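Local coordinates for protein Cas13d (uncultured Ruminococcus sp, PDB 6IV9) that binds a CRISPR RNA and probably uses its two HEPN domains to mature that RNA and to cleave target RNA, at residues Asn217-Glu220 with Val221-Pro225; Glu324-Lys327 with Ser328-Asp332; Gln395-Ser398 with Val399-Lys402; Gly549-Leu552 with Phe553-Ser556; Ser847-Ser850 with Ile851-Val855. The protein carries 2 engineered substitutions. All coordinates share one frame; numbering follows the deposited sequence.

Interaction 1: residues Asn217-Glu220 with Val221-Pro225; sequences NTYE and VFTHP
Thr223 lays its methyl CG2 over one face of the Tyr219 ring, 3.7 Å from the ring centroid, making a CH-pi contact that is displaced toward the rim. With CG anti to the backbone N (chi1 -177°), the Tyr219 side chain leans toward the following turn and offers its face to the Thr223 methyl. In Thr223 the two branches do different work: CG2 takes the ring, while OG1, turned between backbone N and carbonyl carbon (chi1 58°), donates to Tyr219 O at 2.9 Å. Tyr219 O also accepts from Thr223 N, so one carbonyl is gripped twice by the same residue. A beta-branched residue with one polar and one apolar arm suits this position well. On the neighbouring side CD2 of Phe222 comes to CD1 of Tyr219 at 4.1 Å; the Phe222 ring itself is stacked on Tyr278 and meets Phe245 edge-to-face. The phenol hydroxyl bonds to Glu271. The short helix 219-223 opens with Thr218 as its N-cap, whose OG1 accepts a nearly straight bond (172°) from Val221 N at 3.2 Å. At the other end His224 leaves helical geometry. Its CD2 lies 3.3 Å from OE1 of Glu220, the carboxylate having come round through a bend in the glutamate chain. This single helical turn thus satisfies the Val221 amide with a threonine hydroxyl and covers an aromatic face with a methyl, while the carboxylate beside the imidazole C-H is likely to add a mild electrostatic attraction.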
# COMPACT_ATOMS: atom_id res chain seq x y z
N ASN A 217 -4.84 -17.74 21.99
CA ASN A 217 -5.54 -17.49 23.27
C ASN A 217 -6.89 -16.86 22.98
O ASN A 217 -6.96 -15.89 22.25
CB ASN A 217 -4.79 -16.53 24.18
CG ASN A 217 -3.50 -17.11 24.72
OD1 ASN A 217 -3.40 -18.31 24.88
ND2 ASN A 217 -2.53 -16.26 24.97
N THR A 218 -7.95 -17.42 23.57
CA THR A 218 -9.29 -16.82 23.44
C THR A 218 -9.36 -15.58 24.33
O THR A 218 -8.48 -15.39 25.15
CB THR A 218 -10.39 -17.76 23.94
OG1 THR A 218 -10.13 -17.94 25.33
CG2 THR A 218 -10.43 -19.08 23.22
N TYR A 219 -10.42 -14.80 24.20
CA TYR A 219 -10.58 -13.58 25.02
C TYR A 219 -10.64 -13.98 26.50
O TYR A 219 -10.10 -13.29 27.32
CB TYR A 219 -11.79 -12.79 24.55
CG TYR A 219 -12.03 -11.48 25.26
CD1 TYR A 219 -11.16 -10.42 25.11
CD2 TYR A 219 -13.12 -11.31 26.08
CE1 TYR A 219 -11.37 -9.22 25.75
CE2 TYR A 219 -13.34 -10.12 26.74
CZ TYR A 219 -12.47 -9.06 26.57
OH TYR A 219 -12.69 -7.89 27.20
N GLU A 220 -11.27 -15.10 26.78
CA GLU A 220 -11.41 -15.56 28.19
C GLU A 220 -10.03 -15.82 28.77
O GLU A 220 -9.76 -15.34 29.85
CB GLU A 220 -12.22 -16.84 28.20
CG GLU A 220 -12.12 -17.60 29.50
CD GLU A 220 -12.97 -17.01 30.60
OE1 GLU A 220 -12.81 -17.43 31.75
OE2 GLU A 220 -13.80 -16.15 30.31
N VAL A 221 -9.17 -16.52 28.04
CA VAL A 221 -7.80 -16.77 28.54
C VAL A 221 -7.05 -15.45 28.69
O VAL A 221 -6.32 -15.30 29.65
CB VAL A 221 -7.03 -17.74 27.63
CG1 VAL A 221 -5.58 -17.82 28.02
CG2 VAL A 221 -7.67 -19.11 27.63
N PHE A 222 -7.23 -14.54 27.74
CA PHE A 222 -6.53 -13.24 27.76
C PHE A 222 -6.92 -12.43 29.00
O PHE A 222 -6.05 -11.85 29.58
CB PHE A 222 -6.94 -12.44 26.53
CG PHE A 222 -6.39 -11.04 26.42
CD1 PHE A 222 -5.03 -10.81 26.43
CD2 PHE A 222 -7.23 -9.96 26.27
CE1 PHE A 222 -4.53 -9.54 26.30
CE2 PHE A 222 -6.73 -8.68 26.14
CZ PHE A 222 -5.37 -8.48 26.16
N THR A 223 -8.20 -12.39 29.32
CA THR A 223 -8.70 -11.57 30.45
C THR A 223 -8.58 -12.30 31.79
O THR A 223 -8.61 -11.62 32.80
CB THR A 223 -10.09 -11.00 30.13
OG1 THR A 223 -10.94 -12.10 29.87
CG2 THR A 223 -10.07 -10.08 28.94
N HIS A 224 -8.43 -13.62 31.78
CA HIS A 224 -8.27 -14.41 33.03
C HIS A 224 -7.08 -15.35 32.87
O HIS A 224 -7.30 -16.55 32.89
CB HIS A 224 -9.53 -15.22 33.31
CG HIS A 224 -10.77 -14.41 33.32
ND1 HIS A 224 -11.09 -13.57 34.34
CD2 HIS A 224 -11.78 -14.33 32.44
CE1 HIS A 224 -12.23 -12.99 34.08
NE2 HIS A 224 -12.67 -13.44 32.93
N PRO A 225 -5.85 -14.84 32.75
CA PRO A 225 -4.69 -15.69 32.56
C PRO A 225 -4.45 -16.65 33.74
O PRO A 225 -4.01 -17.74 33.51
CB PRO A 225 -3.51 -14.72 32.38
CG PRO A 225 -4.01 -13.39 32.83
CD PRO A 225 -5.51 -13.44 32.79

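Interaction 2: residues Glu324-Lys327 with Ser328-Asp332; sequences ERLK and SINKD. With nucleotides of chain B.
Arg325 and Ser328 hold each other by two bonds: NH2 of Arg325 donates to Ser328 OG at 2.9 Å, and that hydroxyl donates in turn to the arginine's own carbonyl O at 2.8 Å. The same NH2 gives a second bond, 3.0 Å long, to O4 of U43 of chain B, which meets the guanidinium at its edge. Serine suits the place because a hydroxyl can accept from the guanidinium and donate to the carbonyl at once. Bends at chi2 (79°) and chi3 (-80°) turn the arginine's head toward the following turn, where the hydroxyl lies. Farther out, CD1 of Ile329 lies 3.8 Å from NE of Arg325, its side chain crossing the arginine at about a right angle, and Ile569 and Met572 pack on both residues. NH1 is held by Arg573 O, which fixes the rotation of the guanidinium. With a leucine in place of Arg325, U43 O4 would probably lose this donor and the Ser328 hydroxyl the N-H it accepts from. On another side of the turn, Asn330 is tied by its amide to Tyr361 and to Lys490 O. The last turn of helix 312-330 is thus a base-contacting site for the CRISPR RNA, where an arginine meets the O4 carbonyl of a uracil.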
# COMPACT_ATOMS: atom_id res chain seq x y z
N GLU A 324 -21.06 -5.75 8.84
CA GLU A 324 -21.46 -4.36 9.13
C GLU A 324 -21.23 -3.48 7.90
O GLU A 324 -22.07 -2.67 7.61
CB GLU A 324 -20.62 -3.87 10.30
CG GLU A 324 -21.06 -2.53 10.83
CD GLU A 324 -20.25 -2.11 12.04
OE1 GLU A 324 -20.63 -2.46 13.15
OE2 GLU A 324 -19.25 -1.43 11.84
N ARG A 325 -20.09 -3.61 7.25
CA ARG A 325 -19.81 -2.80 6.04
C ARG A 325 -20.75 -3.19 4.89
O ARG A 325 -21.29 -2.32 4.27
CB ARG A 325 -18.36 -3.01 5.64
CG ARG A 325 -18.00 -2.44 4.28
CD ARG A 325 -17.80 -0.95 4.37
NE ARG A 325 -19.07 -0.26 4.37
CZ ARG A 325 -19.21 1.05 4.41
NH1 ARG A 325 -18.14 1.83 4.41
NH2 ARG A 325 -20.41 1.59 4.45
N LEU A 326 -20.89 -4.48 4.63
CA LEU A 326 -21.72 -4.99 3.51
C LEU A 326 -23.20 -4.66 3.74
O LEU A 326 -23.87 -4.29 2.81
CB LEU A 326 -21.49 -6.49 3.39
CG LEU A 326 -20.68 -6.98 2.20
CD1 LEU A 326 -19.98 -5.88 1.45
CD2 LEU A 326 -19.76 -8.12 2.54
N LYS A 327 -23.67 -4.83 4.97
CA LYS A 327 -25.09 -4.54 5.26
C LYS A 327 -25.38 -3.05 5.05
O LYS A 327 -26.43 -2.75 4.55
CB LYS A 327 -25.51 -5.19 6.58
CG LYS A 327 -25.30 -6.70 6.59
CD LYS A 327 -26.23 -7.52 7.44
CE LYS A 327 -25.98 -7.31 8.91
NZ LYS A 327 -26.20 -8.54 9.69
N SER A 328 -24.47 -2.16 5.42
CA SER A 328 -24.75 -0.72 5.19
C SER A 328 -24.84 -0.42 3.69
O SER A 328 -25.63 0.40 3.33
CB SER A 328 -23.78 0.16 5.89
OG SER A 328 -22.45 -0.12 5.49
N ILE A 329 -23.96 -0.97 2.86
CA ILE A 329 -24.05 -0.75 1.40
C ILE A 329 -25.30 -1.43 0.80
O ILE A 329 -25.96 -0.84 -0.01
CB ILE A 329 -22.79 -1.32 0.73
CG1 ILE A 329 -21.52 -0.64 1.22
CG2 ILE A 329 -22.91 -1.28 -0.77
CD1 ILE A 329 -20.29 -1.46 1.02
N ASN A 330 -25.50 -2.68 1.15
CA ASN A 330 -26.57 -3.56 0.61
C ASN A 330 -27.98 -3.17 1.03
O ASN A 330 -28.88 -3.35 0.24
CB ASN A 330 -26.30 -5.03 0.90
CG ASN A 330 -25.14 -5.55 0.08
OD1 ASN A 330 -24.76 -4.93 -0.89
ND2 ASN A 330 -24.57 -6.66 0.49
N LYS A 331 -28.17 -2.69 2.26
CA LYS A 331 -29.55 -2.44 2.71
C LYS A 331 -30.17 -1.29 1.91
O LYS A 331 -29.64 -0.21 1.95
CB LYS A 331 -29.55 -2.11 4.21
CG LYS A 331 -30.80 -2.51 4.96
CD LYS A 331 -30.98 -1.75 6.25
CE LYS A 331 -32.43 -1.59 6.65
NZ LYS A 331 -32.65 -0.33 7.39
N ASP A 332 -31.26 -1.56 1.21
CA ASP A 332 -31.96 -0.50 0.45
C ASP A 332 -30.97 0.20 -0.50
O ASP A 332 -30.98 1.41 -0.55
CB ASP A 332 -32.70 0.44 1.39
CG ASP A 332 -33.81 -0.27 2.15
OD1 ASP A 332 -34.55 -1.03 1.53
OD2 ASP A 332 -33.90 -0.08 3.36
P U B 43 -17.26 4.94 -3.77
OP1 U B 43 -16.46 3.70 -4.10
OP2 U B 43 -17.40 5.98 -4.78
O5' U B 43 -18.68 4.36 -3.36
C5' U B 43 -19.71 5.21 -2.84
C4' U B 43 -21.05 4.51 -2.93
O4' U B 43 -20.99 3.42 -2.00
C3' U B 43 -22.26 5.34 -2.48
O3' U B 43 -22.72 6.03 -3.63
C2' U B 43 -23.21 4.26 -1.96
O2' U B 43 -23.72 3.60 -3.10
C1' U B 43 -22.23 3.28 -1.30
N1 U B 43 -22.00 3.54 0.13
C2 U B 43 -23.03 3.29 1.01
O2 U B 43 -24.09 2.83 0.66
N3 U B 43 -22.76 3.60 2.31
C4 U B 43 -21.60 4.12 2.82
O4 U B 43 -21.52 4.34 4.03
C5 U B 43 -20.58 4.35 1.86
C6 U B 43 -20.80 4.06 0.58

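Interaction 3: residues Gln395-Ser398 with Val399-Lys402; sequences QYDS and VRSK. With nucleotides of chain B.
Asp397 and Arg400 form an i to i+3 salt bridge at the N-terminal end of helix 400-418, where Val399 occupies the N-cap position. NH2 of Arg400 reaches Asp397 OD1 at 2.7 Å, almost straight (171°) and in the guanidinium plane. The two side chains lie alongside each other, pointing the same way, with carboxylate and guanidinium planes 79° apart. An extended start to the arginine followed by a bend at chi3 (-65°) turns its head back to the preceding turn, so that one guanidinium face lies over the backbone of Tyr396. Arginine suits the place because it has several N-H groups to share: NH2 also bonds to Asp393 O, and NH1 to Phe391 O and the Tyr404 hydroxyl. The branches of Val399 part company. CG2 meets the edge of the Tyr396 ring, 4.2 Å from CD1, whereas CG1 rests against the RNA, 3.5 Å from C6 of C45 of chain B. The backbone bond from Val399 N to Tyr396 O is weak. Ser398 contributes its carbonyl O, which accepts from the C45 ribose O2' at 2.6 Å, a contact that deoxyribose could not make. One turn on, bends at the end of the Lys402 chain bring its NZ to the phosphate oxygen OP2 of C45 at 2.7 Å.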
# COMPACT_ATOMS: atom_id res chain seq x y z
N GLN A 395 -18.53 26.00 -10.73
CA GLN A 395 -19.94 25.80 -10.34
C GLN A 395 -20.25 24.32 -10.09
O GLN A 395 -21.22 24.04 -9.39
CB GLN A 395 -20.92 26.39 -11.35
CG GLN A 395 -20.76 25.89 -12.77
CD GLN A 395 -21.96 26.25 -13.61
OE1 GLN A 395 -23.10 26.18 -13.15
NE2 GLN A 395 -21.73 26.62 -14.85
N TYR A 396 -19.47 23.42 -10.66
CA TYR A 396 -19.75 21.97 -10.51
C TYR A 396 -18.94 21.34 -9.38
O TYR A 396 -19.03 20.14 -9.22
CB TYR A 396 -19.45 21.28 -11.83
CG TYR A 396 -20.35 21.74 -12.94
CD1 TYR A 396 -21.68 21.41 -12.96
CD2 TYR A 396 -19.85 22.50 -13.97
CE1 TYR A 396 -22.51 21.83 -13.98
CE2 TYR A 396 -20.67 22.94 -14.99
CZ TYR A 396 -22.00 22.60 -15.00
OH TYR A 396 -22.80 23.01 -16.01
N ASP A 397 -18.21 22.12 -8.60
CA ASP A 397 -17.33 21.52 -7.57
C ASP A 397 -18.16 20.74 -6.55
O ASP A 397 -17.75 19.65 -6.22
CB ASP A 397 -16.50 22.58 -6.85
CG ASP A 397 -15.27 23.03 -7.61
OD1 ASP A 397 -15.15 22.69 -8.79
OD2 ASP A 397 -14.45 23.72 -7.01
N SER A 398 -19.28 21.27 -6.09
CA SER A 398 -20.09 20.56 -5.07
C SER A 398 -20.67 19.25 -5.59
O SER A 398 -20.95 18.40 -4.78
CB SER A 398 -21.15 21.45 -4.46
OG SER A 398 -22.02 21.94 -5.45
N VAL A 399 -20.90 19.13 -6.89
CA VAL A 399 -21.54 17.90 -7.45
C VAL A 399 -20.57 17.10 -8.32
O VAL A 399 -21.02 16.17 -8.95
CB VAL A 399 -22.77 18.29 -8.29
CG1 VAL A 399 -23.78 19.07 -7.47
CG2 VAL A 399 -22.36 19.08 -9.50
N ARG A 400 -19.29 17.42 -8.30
CA ARG A 400 -18.35 16.78 -9.26
C ARG A 400 -18.28 15.26 -9.09
O ARG A 400 -18.24 14.59 -10.10
CB ARG A 400 -16.97 17.43 -9.19
CG ARG A 400 -16.14 17.21 -10.44
CD ARG A 400 -14.81 17.91 -10.31
NE ARG A 400 -14.98 19.34 -10.25
CZ ARG A 400 -15.49 20.05 -11.21
NH1 ARG A 400 -15.80 19.49 -12.36
NH2 ARG A 400 -15.69 21.34 -11.03
N SER A 401 -18.26 14.75 -7.87
CA SER A 401 -18.17 13.28 -7.70
C SER A 401 -19.39 12.60 -8.32
O SER A 401 -19.22 11.61 -8.99
CB SER A 401 -18.05 12.93 -6.26
OG SER A 401 -16.80 13.36 -5.77
N LYS A 402 -20.57 13.15 -8.08
CA LYS A 402 -21.79 12.54 -8.65
C LYS A 402 -21.73 12.64 -10.17
O LYS A 402 -22.02 11.67 -10.82
CB LYS A 402 -23.05 13.19 -8.06
CG LYS A 402 -24.35 12.70 -8.68
CD LYS A 402 -25.59 13.26 -8.04
CE LYS A 402 -25.77 12.83 -6.60
NZ LYS A 402 -25.97 11.37 -6.47
P C B 45 -27.35 11.89 -3.06
OP1 C B 45 -28.55 12.65 -2.57
OP2 C B 45 -27.55 11.04 -4.26
O5' C B 45 -26.17 12.88 -3.44
C5' C B 45 -25.78 13.90 -2.52
C4' C B 45 -24.85 14.83 -3.24
O4' C B 45 -25.62 15.71 -4.11
C3' C B 45 -24.08 15.81 -2.38
O3' C B 45 -22.92 15.22 -1.84
C2' C B 45 -23.64 16.83 -3.42
O2' C B 45 -22.61 16.46 -4.29
C1' C B 45 -24.89 16.92 -4.29
N1 C B 45 -25.67 18.12 -3.94
C2 C B 45 -26.84 18.04 -3.19
O2 C B 45 -27.29 16.92 -2.89
N3 C B 45 -27.49 19.18 -2.85
C4 C B 45 -26.98 20.36 -3.20
N4 C B 45 -27.65 21.46 -2.85
C5 C B 45 -25.76 20.47 -3.92
C6 C B 45 -25.15 19.34 -4.27
P A B 46 -22.46 15.50 -0.37
OP1 A B 46 -21.19 14.75 -0.20
OP2 A B 46 -23.55 15.37 0.55
O5' A B 46 -22.18 17.07 -0.35
C5' A B 46 -21.05 17.58 -1.03
C4' A B 46 -21.16 19.07 -1.06
O4' A B 46 -22.39 19.47 -1.75
C3' A B 46 -21.28 19.73 0.31
O3' A B 46 -20.02 19.82 0.97
C2' A B 46 -21.90 21.08 -0.07
O2' A B 46 -20.94 21.90 -0.66
C1' A B 46 -22.87 20.67 -1.18
N9 A B 46 -24.20 20.44 -0.64
C8 A B 46 -24.83 19.28 -0.28
N7 A B 46 -26.03 19.46 0.20
C5 A B 46 -26.18 20.84 0.21
C6 A B 46 -27.22 21.67 0.65
N6 A B 46 -28.36 21.21 1.15
N1 A B 46 -27.04 23.01 0.54
C2 A B 46 -25.89 23.47 0.03
N3 A B 46 -24.83 22.78 -0.40
C4 A B 46 -25.04 21.46 -0.27

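Interaction 4: residues Gly549-Leu552 with Phe553-Ser556; sequences GYKL and FNDS
From Tyr550 to Asp555 the backbone winds as a short 3-10 segment, with Phe553 N bonded to Tyr550 O (3.1 Å), Asn554 N to Lys551 O and Asp555 N to Leu552 O (2.9 Å), each donor standing above the carbonyl plane rather than within it. The three-residue repeat puts Tyr550 and Phe553 on one side of the coil. CE2 of Phe553 comes to the edge of the Tyr550 ring, 4.2 Å from CD1. Phe553 has CG beside its backbone N and anti to the carbonyl carbon (chi1 -72°), which leans the ring back toward the preceding turn, with CD2 lying 3.6 Å from Tyr550 O. A large apolar ring suits this buried place: Phe525, Tyr304, Ile176 and Ile179 surround it, Tyr304 meeting it edge-to-face. Tyr550, less deeply set, meets Phe159. Lys551 and Asn554 occupy the exposed side, their chains alongside and pointing the same way, with lysine CD 4.1 Å from the amide ND2. The lysine's NZ goes on to bond with Leu546 O, leaving its aliphatic stem to lie along the asparagine. Where the segment runs into helix 556-570, Ser556 grips Phe553 O twice, through OG at 2.7 Å and through its backbone N at 3.1 Å. Asp555 stands at the N-cap, though its side chain makes no capping bond. The chemistry divides the coil by side: aromatic rings seat it among its neighbours, polar chains cover its outer surface, and the small serine hydroxyl, itself buried, is satisfied by a backbone carbonyl.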
# COMPACT_ATOMS: atom_id res chain seq x y z
N GLY A 549 1.11 -26.26 4.55
CA GLY A 549 1.02 -24.84 4.97
C GLY A 549 0.52 -23.90 3.89
O GLY A 549 0.12 -22.82 4.22
N TYR A 550 0.59 -24.32 2.63
CA TYR A 550 0.29 -23.45 1.47
C TYR A 550 -0.94 -23.86 0.66
O TYR A 550 -1.12 -23.34 -0.41
CB TYR A 550 1.53 -23.41 0.60
CG TYR A 550 2.73 -22.90 1.33
CD1 TYR A 550 2.82 -21.57 1.68
CD2 TYR A 550 3.76 -23.74 1.70
CE1 TYR A 550 3.91 -21.07 2.35
CE2 TYR A 550 4.87 -23.26 2.36
CZ TYR A 550 4.95 -21.92 2.69
OH TYR A 550 6.03 -21.41 3.34
N LYS A 551 -1.81 -24.68 1.24
CA LYS A 551 -3.02 -25.20 0.56
C LYS A 551 -3.97 -24.06 0.17
O LYS A 551 -4.70 -24.21 -0.77
CB LYS A 551 -3.78 -26.15 1.48
CG LYS A 551 -3.01 -27.41 1.81
CD LYS A 551 -2.61 -28.14 0.58
CE LYS A 551 -2.51 -29.63 0.80
NZ LYS A 551 -1.61 -30.22 -0.21
N LEU A 552 -3.89 -22.94 0.87
CA LEU A 552 -4.77 -21.78 0.61
C LEU A 552 -4.59 -21.31 -0.83
O LEU A 552 -5.55 -20.94 -1.43
CB LEU A 552 -4.40 -20.65 1.57
CG LEU A 552 -5.09 -19.33 1.28
CD1 LEU A 552 -6.52 -19.36 1.76
CD2 LEU A 552 -4.35 -18.17 1.90
N PHE A 553 -3.38 -21.41 -1.37
CA PHE A 553 -3.02 -20.91 -2.73
C PHE A 553 -3.76 -21.67 -3.83
O PHE A 553 -3.89 -21.18 -4.92
CB PHE A 553 -1.51 -20.84 -2.90
CG PHE A 553 -0.95 -19.70 -2.12
CD1 PHE A 553 -1.17 -18.40 -2.53
CD2 PHE A 553 -0.29 -19.91 -0.93
CE1 PHE A 553 -0.68 -17.35 -1.79
CE2 PHE A 553 0.20 -18.85 -0.20
CZ PHE A 553 -0.00 -17.57 -0.63
N ASN A 554 -4.32 -22.82 -3.50
CA ASN A 554 -5.14 -23.56 -4.49
C ASN A 554 -6.40 -22.74 -4.80
O ASN A 554 -6.99 -22.97 -5.84
CB ASN A 554 -5.46 -24.98 -4.03
CG ASN A 554 -4.25 -25.88 -4.06
OD1 ASN A 554 -3.52 -25.89 -5.03
ND2 ASN A 554 -4.02 -26.61 -2.99
N ASP A 555 -6.78 -21.84 -3.92
CA ASP A 555 -8.00 -21.01 -4.08
C ASP A 555 -7.62 -19.59 -4.54
O ASP A 555 -8.42 -18.70 -4.37
CB ASP A 555 -8.83 -21.00 -2.80
CG ASP A 555 -10.23 -21.54 -2.99
OD1 ASP A 555 -10.63 -21.75 -4.13
OD2 ASP A 555 -10.90 -21.73 -1.98
N SER A 556 -6.47 -19.48 -5.19
CA SER A 556 -5.88 -18.19 -5.62
C SER A 556 -6.83 -17.44 -6.53
O SER A 556 -6.92 -16.23 -6.42
CB SER A 556 -4.54 -18.35 -6.24
OG SER A 556 -3.58 -18.56 -5.25

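Interaction 5: residues Ser847-Ser850 with Ile851-Val855; sequences SYFS and IYHYV
His853 turns an edge to the face of Phe849, one helical turn apart, in an edge-to-face pair with centroids 4.4 Å apart and planes at 55°. CD2 of the histidine stands over the centre of the phenylalanine ring, 3.4 Å from its CZ. The phenylalanine runs forward from its CA, CG anti to N (chi1 -180°), while the histidine leans back (chi1 -74°), so the two rings converge. Among polar contacts, the imidazole NE2 is bonded to the Tyr745 hydroxyl, which fixes the ring's rotation. Ser847 caps the helix: its OG accepts from Ser850 N at 2.9 Å and is also bonded to Glu910, a small hydroxyl being well placed to meet an amide of the first turn. Ser850 OG bonds to Asp846. The apolar contact is CD1 of Tyr848 near CD1 of Ile851, at 4.4 Å. Replacing Phe849 by an alanine would probably leave the His853 edge without its aromatic face and open a gap toward Phe913. Regular backbone bonds run behind these side chains, among them His853 N to Phe849 O at 3.1 Å. All this is an N-capped first turn of helix 848-861, packed by its aromatic residues on the long helix 713-760, probably within the all-helical second HEPN domain.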
# COMPACT_ATOMS: atom_id res chain seq x y z
N SER A 847 16.25 15.84 0.19
CA SER A 847 15.53 14.61 -0.19
C SER A 847 15.01 13.88 1.04
O SER A 847 15.58 14.00 2.09
CB SER A 847 16.40 13.71 -1.01
OG SER A 847 17.37 13.09 -0.21
N TYR A 848 13.98 13.06 0.84
CA TYR A 848 13.45 12.23 1.95
C TYR A 848 14.54 11.24 2.36
O TYR A 848 14.71 10.97 3.52
CB TYR A 848 12.13 11.59 1.54
CG TYR A 848 11.01 12.59 1.48
CD1 TYR A 848 10.63 13.30 2.60
CD2 TYR A 848 10.35 12.85 0.30
CE1 TYR A 848 9.61 14.22 2.55
CE2 TYR A 848 9.32 13.77 0.23
CZ TYR A 848 8.94 14.45 1.37
OH TYR A 848 7.94 15.35 1.30
N PHE A 849 15.26 10.74 1.38
CA PHE A 849 16.33 9.76 1.66
C PHE A 849 17.37 10.41 2.58
O PHE A 849 17.73 9.81 3.55
CB PHE A 849 16.99 9.33 0.35
CG PHE A 849 18.10 8.33 0.48
CD1 PHE A 849 19.40 8.73 0.71
CD2 PHE A 849 17.86 6.98 0.35
CE1 PHE A 849 20.42 7.80 0.81
CE2 PHE A 849 18.88 6.05 0.46
CZ PHE A 849 20.15 6.47 0.69
N SER A 850 17.81 11.62 2.26
CA SER A 850 18.83 12.27 3.12
C SER A 850 18.26 12.61 4.51
O SER A 850 19.00 12.54 5.45
CB SER A 850 19.55 13.42 2.48
OG SER A 850 18.64 14.33 1.97
N ILE A 851 17.00 13.00 4.59
CA ILE A 851 16.43 13.29 5.93
C ILE A 851 16.42 12.00 6.74
O ILE A 851 16.86 12.00 7.84
CB ILE A 851 15.01 13.85 5.82
CG1 ILE A 851 14.99 15.19 5.10
CG2 ILE A 851 14.36 13.91 7.18
CD1 ILE A 851 13.61 15.67 4.77
N TYR A 852 15.95 10.92 6.13
CA TYR A 852 15.81 9.65 6.87
C TYR A 852 17.16 9.17 7.38
O TYR A 852 17.28 8.83 8.52
CB TYR A 852 15.25 8.61 5.90
CG TYR A 852 15.12 7.23 6.47
CD1 TYR A 852 13.96 6.83 7.10
CD2 TYR A 852 16.13 6.31 6.35
CE1 TYR A 852 13.83 5.56 7.63
CE2 TYR A 852 16.01 5.04 6.87
CZ TYR A 852 14.86 4.66 7.51
OH TYR A 852 14.76 3.41 8.00
N HIS A 853 18.16 9.16 6.51
CA HIS A 853 19.51 8.69 6.91
C HIS A 853 20.14 9.61 7.96
O HIS A 853 20.81 9.11 8.84
CB HIS A 853 20.32 8.32 5.68
CG HIS A 853 19.86 7.04 5.09
ND1 HIS A 853 19.97 5.86 5.74
CD2 HIS A 853 19.22 6.77 3.94
CE1 HIS A 853 19.46 4.91 5.01
NE2 HIS A 853 18.98 5.44 3.92
N TYR A 854 19.96 10.91 7.84
CA TYR A 854 20.56 11.78 8.87
C TYR A 854 19.94 11.48 10.24
O TYR A 854 20.64 11.26 11.18
CB TYR A 854 20.41 13.26 8.52
CG TYR A 854 20.93 14.12 9.64
CD1 TYR A 854 22.29 14.33 9.78
CD2 TYR A 854 20.09 14.66 10.59
CE1 TYR A 854 22.79 15.07 10.83
CE2 TYR A 854 20.57 15.40 11.65
CZ TYR A 854 21.93 15.60 11.76
OH TYR A 854 22.43 16.32 12.80
N VAL A 855 18.62 11.43 10.30
CA VAL A 855 17.94 11.14 11.59
C VAL A 855 18.33 9.75 12.06
O VAL A 855 18.63 9.59 13.22
CB VAL A 855 16.41 11.28 11.45
CG1 VAL A 855 15.69 10.87 12.71
CG2 VAL A 855 16.00 12.67 11.02

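In the fold
The five contacts follow one another along the chain without overlap, each a local turn of a different helix or helix entrance, and none touches another. Interaction 1 lies on helix 219-223 at the periphery, about 33 Å from the chain centre and, by nearest atoms, about 28 Å from the RNA. Interactions 2 and 3, with centres about 25 Å apart, occupy the end of helix 312-330 and the start of helix 400-418; both touch chain B, at U43 and C45, and so hold nearby nucleotides of the bound RNA. Interaction 4 leads into helix 556-570 and interaction 5 opens helix 848-861, on opposite sides of the chain's centre, their centres about 40 Å apart. Helix 556-570 also links 4 to 2, since its Ile569 packs against Arg325.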